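Local coordinates for protein enoyl-CoA hydratase/isomerase (Pseudomonas aeruginosa, PDB 3LAO) that probably hydrates the unsaturated side chain of a steroid enoyl-CoA thioester, as a homotrimeric member of the enoyl-CoA hydratase/isomerase (crotonase) family, at residues G49-S54 with S105-V110; S57-L62 with E205-A210; T115-G120 with A139-L144. All blocks are in the same frame, centred on the assembly; numbering follows the deposited sequence. Where two conformers were deposited one is given.

Contacts 1 and 2 meet at one end of the six-stranded sheet, their centres about 9 Å apart, and interlock along the chain: 49-54, 57-62, 105-110 and 205-210 follow in that order. Strands 59-64 and 108-112 are neighbours in the sheet, so helix 38-53 in contact 1 and helix 196-209 in contact 2 are tied to the same pair of strands. Contact 3 lies on the opposite side of the chain's centre, about 25 and 28 Å from the centres of contacts 1 and 2. Its segments, 115-120 and 139-144, fall between 105-110 and 205-210. It belongs to the small three-stranded sheet of this crotonase fold and, like contact 2, borders another subunit of the trimer.

Contact 1 (G49-S54 with S105-V110); sequences GEYERS and SKPLVV
Glu52 takes hold of Ser105 with both carboxylate oxygens. OE1 of Glu52 accepts the backbone N of Ser105 at 2.9 Å, with a nearly straight N-H...O angle of 163°, on its syn side but 29° out of the carboxylate plane. OE2 of Glu52 receives the hydroxyl OG of Ser105 at 2.8 Å through its syn lone pair, and this oxygen also binds a glycerol that probably came from the crystallisation liquor. The Glu52 chain bends at chi2 (-73°), placing CD so that both oxygens reach Ser105. Next to this pair, the long arm of Lys106 crosses the Tyr51 side chain. CE of Lys106 rides 4.2 Å above one face of the Tyr51 ring, displaced toward its rim, and the ammonium makes an off-centre cation-pi contact, NZ of Lys106 lying 4.5 Å from the ring centroid. The Lys106 chain bends at chi3, which sets CE over the ring; NZ then donates to Tyr51 O in the last turn of the helix at 2.9 Å. Tyr51 O thus has two donors on opposite faces of its carbonyl plane, Lys106 NZ and Ser54 N. At the far end of the ring, OH of Tyr51 makes a weak hydrogen bond to Pro107 O (2.7 Å) and touches CB of Lys106 at 3.2 Å. The second shell steadies these groups: Ser57 O also accepts from Lys106 NZ, while OG of Ser54 is hydrogen-bonded to OG of Ser57. The C-terminal turn of helix 38-53 is thereby fixed to the chain entering strand 108-112. Tyr51 packs on Ala60 of the adjacent strand 59-64, whereas Pro107 points away from helix 38-53 and touches helices 196-209 and 212-222.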
# COMPACT_ATOMS: atom_id res chain seq x y z
N GLY B 49 21.05 -7.50 17.40
CA GLY B 49 21.50 -8.88 17.32
C GLY B 49 21.29 -9.60 18.65
O GLY B 49 20.84 -10.74 18.71
N GLU B 50 21.58 -8.91 19.74
CA GLU B 50 21.43 -9.53 21.03
C GLU B 50 19.94 -9.76 21.42
O GLU B 50 19.60 -10.78 22.04
CB GLU B 50 22.23 -8.75 22.09
CG GLU B 50 21.58 -8.74 23.49
CD GLU B 50 22.33 -7.86 24.54
OE1 GLU B 50 22.93 -6.80 24.15
OE2 GLU B 50 22.30 -8.24 25.75
N TYR B 51 19.08 -8.81 21.07
CA TYR B 51 17.63 -9.00 21.17
C TYR B 51 17.20 -10.25 20.39
O TYR B 51 16.50 -11.10 20.91
CB TYR B 51 16.87 -7.77 20.65
CG TYR B 51 15.35 -7.97 20.41
CD1 TYR B 51 14.52 -8.36 21.43
CD2 TYR B 51 14.77 -7.68 19.16
CE1 TYR B 51 13.15 -8.54 21.23
CE2 TYR B 51 13.42 -7.83 18.94
CZ TYR B 51 12.61 -8.27 19.99
OH TYR B 51 11.27 -8.42 19.80
N GLU B 52 17.61 -10.36 19.13
CA GLU B 52 17.31 -11.55 18.34
C GLU B 52 17.68 -12.86 19.04
O GLU B 52 16.98 -13.87 18.93
CB GLU B 52 18.01 -11.50 16.99
CG GLU B 52 17.44 -10.48 16.02
CD GLU B 52 16.09 -10.92 15.47
OE1 GLU B 52 15.14 -10.10 15.52
OE2 GLU B 52 16.00 -12.10 15.01
N ARG B 53 18.80 -12.87 19.74
CA ARG B 53 19.27 -14.12 20.34
C ARG B 53 18.80 -14.32 21.77
O ARG B 53 19.08 -15.34 22.36
CB ARG B 53 20.80 -14.21 20.28
CG ARG B 53 21.32 -14.66 18.93
CD ARG B 53 22.82 -14.55 18.87
NE ARG B 53 23.22 -13.36 18.13
CZ ARG B 53 23.71 -12.27 18.68
NH1 ARG B 53 24.06 -11.27 17.90
NH2 ARG B 53 23.87 -12.19 20.00
N SER B 54 18.11 -13.31 22.31
CA SER B 54 17.55 -13.32 23.66
C SER B 54 16.21 -14.08 23.69
O SER B 54 15.13 -13.53 23.46
CB SER B 54 17.32 -11.90 24.11
OG SER B 54 16.92 -11.82 25.45
N SER B 105 13.45 -10.78 13.24
CA SER B 105 12.36 -11.71 13.11
C SER B 105 11.44 -11.63 14.31
O SER B 105 10.56 -12.45 14.45
CB SER B 105 12.94 -13.12 12.96
OG SER B 105 13.70 -13.44 14.09
N LYS B 106 11.69 -10.68 15.20
CA LYS B 106 10.86 -10.40 16.36
C LYS B 106 10.43 -8.93 16.33
O LYS B 106 10.96 -8.16 15.54
CB LYS B 106 11.61 -10.70 17.64
CG LYS B 106 11.97 -12.14 17.80
CD LYS B 106 12.32 -12.44 19.26
CE LYS B 106 13.81 -12.40 19.52
NZ LYS B 106 14.00 -12.50 21.00
N PRO B 107 9.44 -8.56 17.14
CA PRO B 107 8.79 -7.25 16.99
C PRO B 107 9.60 -6.09 17.48
O PRO B 107 10.34 -6.24 18.42
CB PRO B 107 7.52 -7.38 17.86
CG PRO B 107 7.26 -8.84 17.87
CD PRO B 107 8.61 -9.50 17.92
N LEU B 108 9.45 -4.93 16.87
CA LEU B 108 10.12 -3.75 17.36
C LEU B 108 9.13 -2.60 17.46
O LEU B 108 8.35 -2.36 16.55
CB LEU B 108 11.27 -3.39 16.43
CG LEU B 108 11.97 -2.05 16.67
CD1 LEU B 108 12.75 -2.13 17.91
CD2 LEU B 108 12.89 -1.89 15.51
N VAL B 109 9.15 -1.92 18.59
CA VAL B 109 8.30 -0.78 18.81
C VAL B 109 9.26 0.38 18.99
O VAL B 109 10.31 0.23 19.60
CB VAL B 109 7.49 -0.95 20.11
CG1 VAL B 109 6.90 0.40 20.55
CG2 VAL B 109 6.42 -2.00 19.93
N VAL B 110 8.91 1.54 18.45
CA VAL B 110 9.79 2.66 18.58
C VAL B 110 9.08 3.91 19.10
O VAL B 110 7.96 4.24 18.67
CB VAL B 110 10.52 2.96 17.25
CG1 VAL B 110 9.51 3.48 16.15
CG2 VAL B 110 11.60 3.98 17.52

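Contact 2 (S57-L62 with E205-A210); sequences SRCAVL and ERIARA
Arg58 lies across the C-terminal end of helix 196-209, its CB set against CB of Ala208 at 3.9 Å. From there the side chain runs out extended from CG to NE (chi2 172°), and CD passes 3.3 Å from Ala208 O. The guanidinium at its end donates NH1 to that same carbonyl oxygen, Ala208 O, at 3.1 Å. The bond is bent, with an N-H...O angle of 139°, and the oxygen sits 27° out of the guanidinium plane. Ala208 O belongs to the final turn of the helix, so a positive guanidinium placed here would be expected to interact favourably with the negative end of the helix dipole. Aliphatic and polar parts of Arg58 therefore work on the same residue: the base of the arm packs on the methyl and its tip binds the carbonyl. One residue on, where strand 59-64 begins, Cys59 meets Ile207 by packing alone. Its SG stands anti to the backbone N and touches both branches of the isoleucine, CD1 of Ile207 at 4.0 Å and CG2 of Ile207 at 4.1 Å. The contact joins helix 196-209 to the face of the six-stranded sheet that carries Cys59, Val61 and Val109. Ala60 and Leu62 alternate onto the other face, where Tyr51 of helix 38-53 packs on Ala60. Helix 196-209 also borders a second subunit: Asp174 of that subunit forms a salt bridge with Arg206, and its Thr172 packs on Ile207. Pro107, before strand 108-112, touches both Cys59 and Ile207.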
# COMPACT_ATOMS: atom_id res chain seq x y z
N SER B 57 13.20 -12.36 25.32
CA SER B 57 12.73 -11.06 24.94
C SER B 57 11.66 -11.32 23.90
O SER B 57 11.87 -12.11 22.98
CB SER B 57 13.87 -10.23 24.38
OG SER B 57 14.91 -10.07 25.35
N ARG B 58 10.51 -10.71 24.07
CA ARG B 58 9.41 -10.92 23.17
C ARG B 58 9.14 -9.71 22.36
O ARG B 58 8.47 -9.78 21.34
CB ARG B 58 8.15 -11.29 23.93
CG ARG B 58 8.21 -12.70 24.44
CD ARG B 58 7.01 -12.95 25.36
NE ARG B 58 7.08 -14.22 26.06
CZ ARG B 58 6.01 -14.97 26.32
NH1 ARG B 58 4.80 -14.57 25.92
NH2 ARG B 58 6.14 -16.12 26.97
N CYS B 59 9.67 -8.58 22.80
CA CYS B 59 9.53 -7.36 22.04
C CYS B 59 10.66 -6.38 22.43
O CYS B 59 11.13 -6.31 23.57
CB CYS B 59 8.17 -6.76 22.34
SG CYS B 59 7.66 -5.39 21.25
N ALA B 60 11.14 -5.64 21.45
CA ALA B 60 12.19 -4.68 21.70
C ALA B 60 11.58 -3.28 21.67
O ALA B 60 10.71 -3.00 20.83
CB ALA B 60 13.24 -4.84 20.63
N VAL B 61 12.00 -2.40 22.56
CA VAL B 61 11.59 -1.00 22.44
C VAL B 61 12.80 -0.10 22.17
O VAL B 61 13.73 -0.00 23.00
CB VAL B 61 10.91 -0.51 23.72
CG1 VAL B 61 10.47 0.92 23.53
CG2 VAL B 61 9.74 -1.43 24.07
N LEU B 62 12.81 0.51 21.00
CA LEU B 62 13.87 1.45 20.65
C LEU B 62 13.43 2.86 20.99
O LEU B 62 12.41 3.30 20.54
CB LEU B 62 14.18 1.39 19.16
CG LEU B 62 15.15 2.43 18.58
CD1 LEU B 62 16.60 2.31 19.11
CD2 LEU B 62 15.15 2.21 17.11
N GLU B 205 4.29 -4.25 25.83
CA GLU B 205 3.68 -5.20 26.77
C GLU B 205 2.51 -5.97 26.14
O GLU B 205 2.38 -7.19 26.32
CB GLU B 205 3.28 -4.53 28.08
CG GLU B 205 4.38 -4.64 29.17
CD GLU B 205 4.63 -3.33 29.93
OE1 GLU B 205 3.79 -2.39 29.85
OE2 GLU B 205 5.67 -3.23 30.62
N ARG B 206 1.70 -5.29 25.34
CA ARG B 206 0.61 -5.98 24.67
C ARG B 206 1.08 -7.07 23.66
O ARG B 206 0.48 -8.14 23.60
CB ARG B 206 -0.35 -4.97 24.04
CG ARG B 206 -1.77 -5.50 23.93
CD ARG B 206 -2.58 -5.12 25.15
NE ARG B 206 -3.80 -4.39 24.82
CZ ARG B 206 -3.84 -3.17 24.26
NH1 ARG B 206 -2.72 -2.52 23.93
NH2 ARG B 206 -5.02 -2.60 24.02
N ILE B 207 2.14 -6.80 22.89
CA ILE B 207 2.68 -7.74 21.92
C ILE B 207 3.35 -8.86 22.70
O ILE B 207 3.34 -10.03 22.29
CB ILE B 207 3.75 -7.04 21.01
CG1 ILE B 207 3.11 -6.04 20.04
CG2 ILE B 207 4.67 -8.03 20.28
CD1 ILE B 207 4.17 -5.11 19.32
N ALA B 208 3.96 -8.52 23.82
CA ALA B 208 4.59 -9.57 24.64
C ALA B 208 3.60 -10.55 25.32
O ALA B 208 4.02 -11.58 25.80
CB ALA B 208 5.57 -8.96 25.69
N ARG B 209 2.31 -10.24 25.36
CA ARG B 209 1.37 -11.20 25.92
C ARG B 209 0.89 -12.19 24.86
O ARG B 209 0.41 -13.28 25.19
CB ARG B 209 0.21 -10.54 26.68
CG ARG B 209 0.55 -10.33 28.17
CD ARG B 209 -0.61 -10.71 29.12
NE ARG B 209 -1.01 -12.11 28.99
CZ ARG B 209 -2.21 -12.51 28.59
NH1 ARG B 209 -3.15 -11.62 28.28
NH2 ARG B 209 -2.49 -13.81 28.50
N ALA B 210 1.08 -11.82 23.59
CA ALA B 210 0.77 -12.75 22.50
C ALA B 210 1.67 -14.01 22.56
O ALA B 210 2.72 -14.01 23.18
CB ALA B 210 0.91 -12.03 21.16

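Contact 3 (T115-G120 with A139-L144); sequences TCWTAG and AHLEVL
Trp117 and Leu141 each set CG anti to their own carbonyl carbon (chi1 -69° for Trp117), and the two side chains come together obliquely, methyl on indole. CD1 of Leu141 stands 3.9 Å from the centroid of the five-membered ring of Trp117, only 9° off the ring normal, a CH-pi contact over the face. The opposite face of the indole is met by CG2 of Thr115, 3.7 Å above its plane and displaced toward the rim, so two aliphatic groups from different segments sandwich the ring. Its benzo edge is turned to Ala139: CZ3 of Trp117 lies 3.5 Å from Ala139 CB and 3.1 Å from Ala139 N, which sits near the ring plane. Beneath these side chains the backbones form a short parallel bridge, Trp117 opposite Ala139, joining strands 115-117 and 137-139 of the small three-stranded sheet. A nearly linear hydrogen bond from Thr118 N to Ala139 O, 2.9 Å long with an N-H...O angle of 171°, secures the end of the bridge. The chain then turns at Thr118, the N-cap position of helix 119-125. In crotonase-fold enzymes a helix start in this place commonly supplies an oxyanion-hole amide, and a similar role is plausible here. The side chains of Thr118 and Glu142 cross at about a right angle, CG2 of Thr118 reaching CB of Glu142 at 4.0 Å. Near Glu142 a short, weakly bonded helix begins, and this part of the chain approaches a neighbouring subunit: Ala214 of that subunit packs on Glu142, and its Ala210 on Val143.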
# COMPACT_ATOMS: atom_id res chain seq x y z
N THR B 115 13.40 15.84 17.40
CA THR B 115 14.02 15.95 16.10
C THR B 115 14.24 14.56 15.51
O THR B 115 14.69 13.66 16.20
CB THR B 115 15.37 16.66 16.21
OG1 THR B 115 15.20 18.05 15.94
CG2 THR B 115 16.36 16.11 15.22
N CYS B 116 13.91 14.40 14.23
CA CYS B 116 13.96 13.09 13.59
C CYS B 116 14.41 13.21 12.14
O CYS B 116 13.63 13.03 11.21
CB CYS B 116 12.59 12.41 13.65
SG CYS B 116 12.64 10.62 13.37
N TRP B 117 15.69 13.52 11.95
CA TRP B 117 16.22 13.85 10.63
C TRP B 117 16.55 12.59 9.83
O TRP B 117 17.00 11.59 10.39
CB TRP B 117 17.46 14.74 10.75
CG TRP B 117 17.16 16.12 11.26
CD1 TRP B 117 18.04 16.97 11.86
CD2 TRP B 117 15.91 16.80 11.21
NE1 TRP B 117 17.41 18.15 12.19
CE2 TRP B 117 16.10 18.07 11.80
CE3 TRP B 117 14.64 16.46 10.72
CZ2 TRP B 117 15.07 19.00 11.91
CZ3 TRP B 117 13.62 17.39 10.84
CH2 TRP B 117 13.84 18.64 11.43
N THR B 118 16.32 12.65 8.53
CA THR B 118 16.94 11.72 7.60
C THR B 118 16.86 10.29 8.12
O THR B 118 15.88 9.58 7.88
CB THR B 118 18.42 12.08 7.35
OG1 THR B 118 18.70 13.37 7.89
CG2 THR B 118 18.72 12.09 5.86
N ALA B 119 17.90 9.86 8.83
CA ALA B 119 18.11 8.44 9.10
C ALA B 119 17.12 7.94 10.15
O ALA B 119 16.92 6.73 10.30
CB ALA B 119 19.54 8.19 9.56
N GLY B 120 16.51 8.87 10.88
CA GLY B 120 15.59 8.52 11.95
C GLY B 120 14.22 8.14 11.43
O GLY B 120 13.59 7.21 11.93
N ALA B 139 12.25 15.45 8.82
CA ALA B 139 12.48 15.88 7.46
C ALA B 139 13.50 15.00 6.77
O ALA B 139 14.38 14.45 7.40
CB ALA B 139 12.90 17.41 7.42
N HIS B 140 13.33 14.86 5.47
CA HIS B 140 14.28 14.20 4.61
C HIS B 140 15.26 15.18 3.96
O HIS B 140 15.19 15.45 2.76
CB HIS B 140 13.54 13.44 3.53
CG HIS B 140 13.68 11.97 3.64
ND1 HIS B 140 12.73 11.18 4.25
CD2 HIS B 140 14.68 11.14 3.27
CE1 HIS B 140 13.14 9.92 4.23
NE2 HIS B 140 14.32 9.88 3.64
N LEU B 141 16.17 15.71 4.77
CA LEU B 141 17.06 16.79 4.36
C LEU B 141 18.12 16.39 3.34
O LEU B 141 18.78 17.24 2.78
CB LEU B 141 17.73 17.40 5.59
CG LEU B 141 16.80 17.85 6.71
CD1 LEU B 141 17.60 18.22 7.93
CD2 LEU B 141 15.94 19.01 6.28
N GLU B 142 18.29 15.10 3.11
CA GLU B 142 19.31 14.63 2.19
C GLU B 142 19.23 15.25 0.80
O GLU B 142 20.24 15.58 0.21
CB GLU B 142 19.24 13.12 2.03
CG GLU B 142 19.75 12.64 0.68
CD GLU B 142 18.63 12.27 -0.26
OE1 GLU B 142 18.91 12.02 -1.45
OE2 GLU B 142 17.46 12.20 0.18
N VAL B 143 18.02 15.38 0.26
CA VAL B 143 17.84 15.91 -1.08
C VAL B 143 18.52 17.25 -1.23
O VAL B 143 19.21 17.50 -2.21
CB VAL B 143 16.37 16.07 -1.46
CG1 VAL B 143 16.00 15.03 -2.48
CG2 VAL B 143 15.48 15.99 -0.24
N LEU B 144 18.33 18.12 -0.26
CA LEU B 144 18.93 19.44 -0.33
C LEU B 144 20.43 19.39 -0.57
O LEU B 144 20.99 20.33 -1.12
CB LEU B 144 18.59 20.25 0.92
CG LEU B 144 17.09 20.43 1.07
CD1 LEU B 144 16.73 21.55 2.02
CD2 LEU B 144 16.47 20.65 -0.28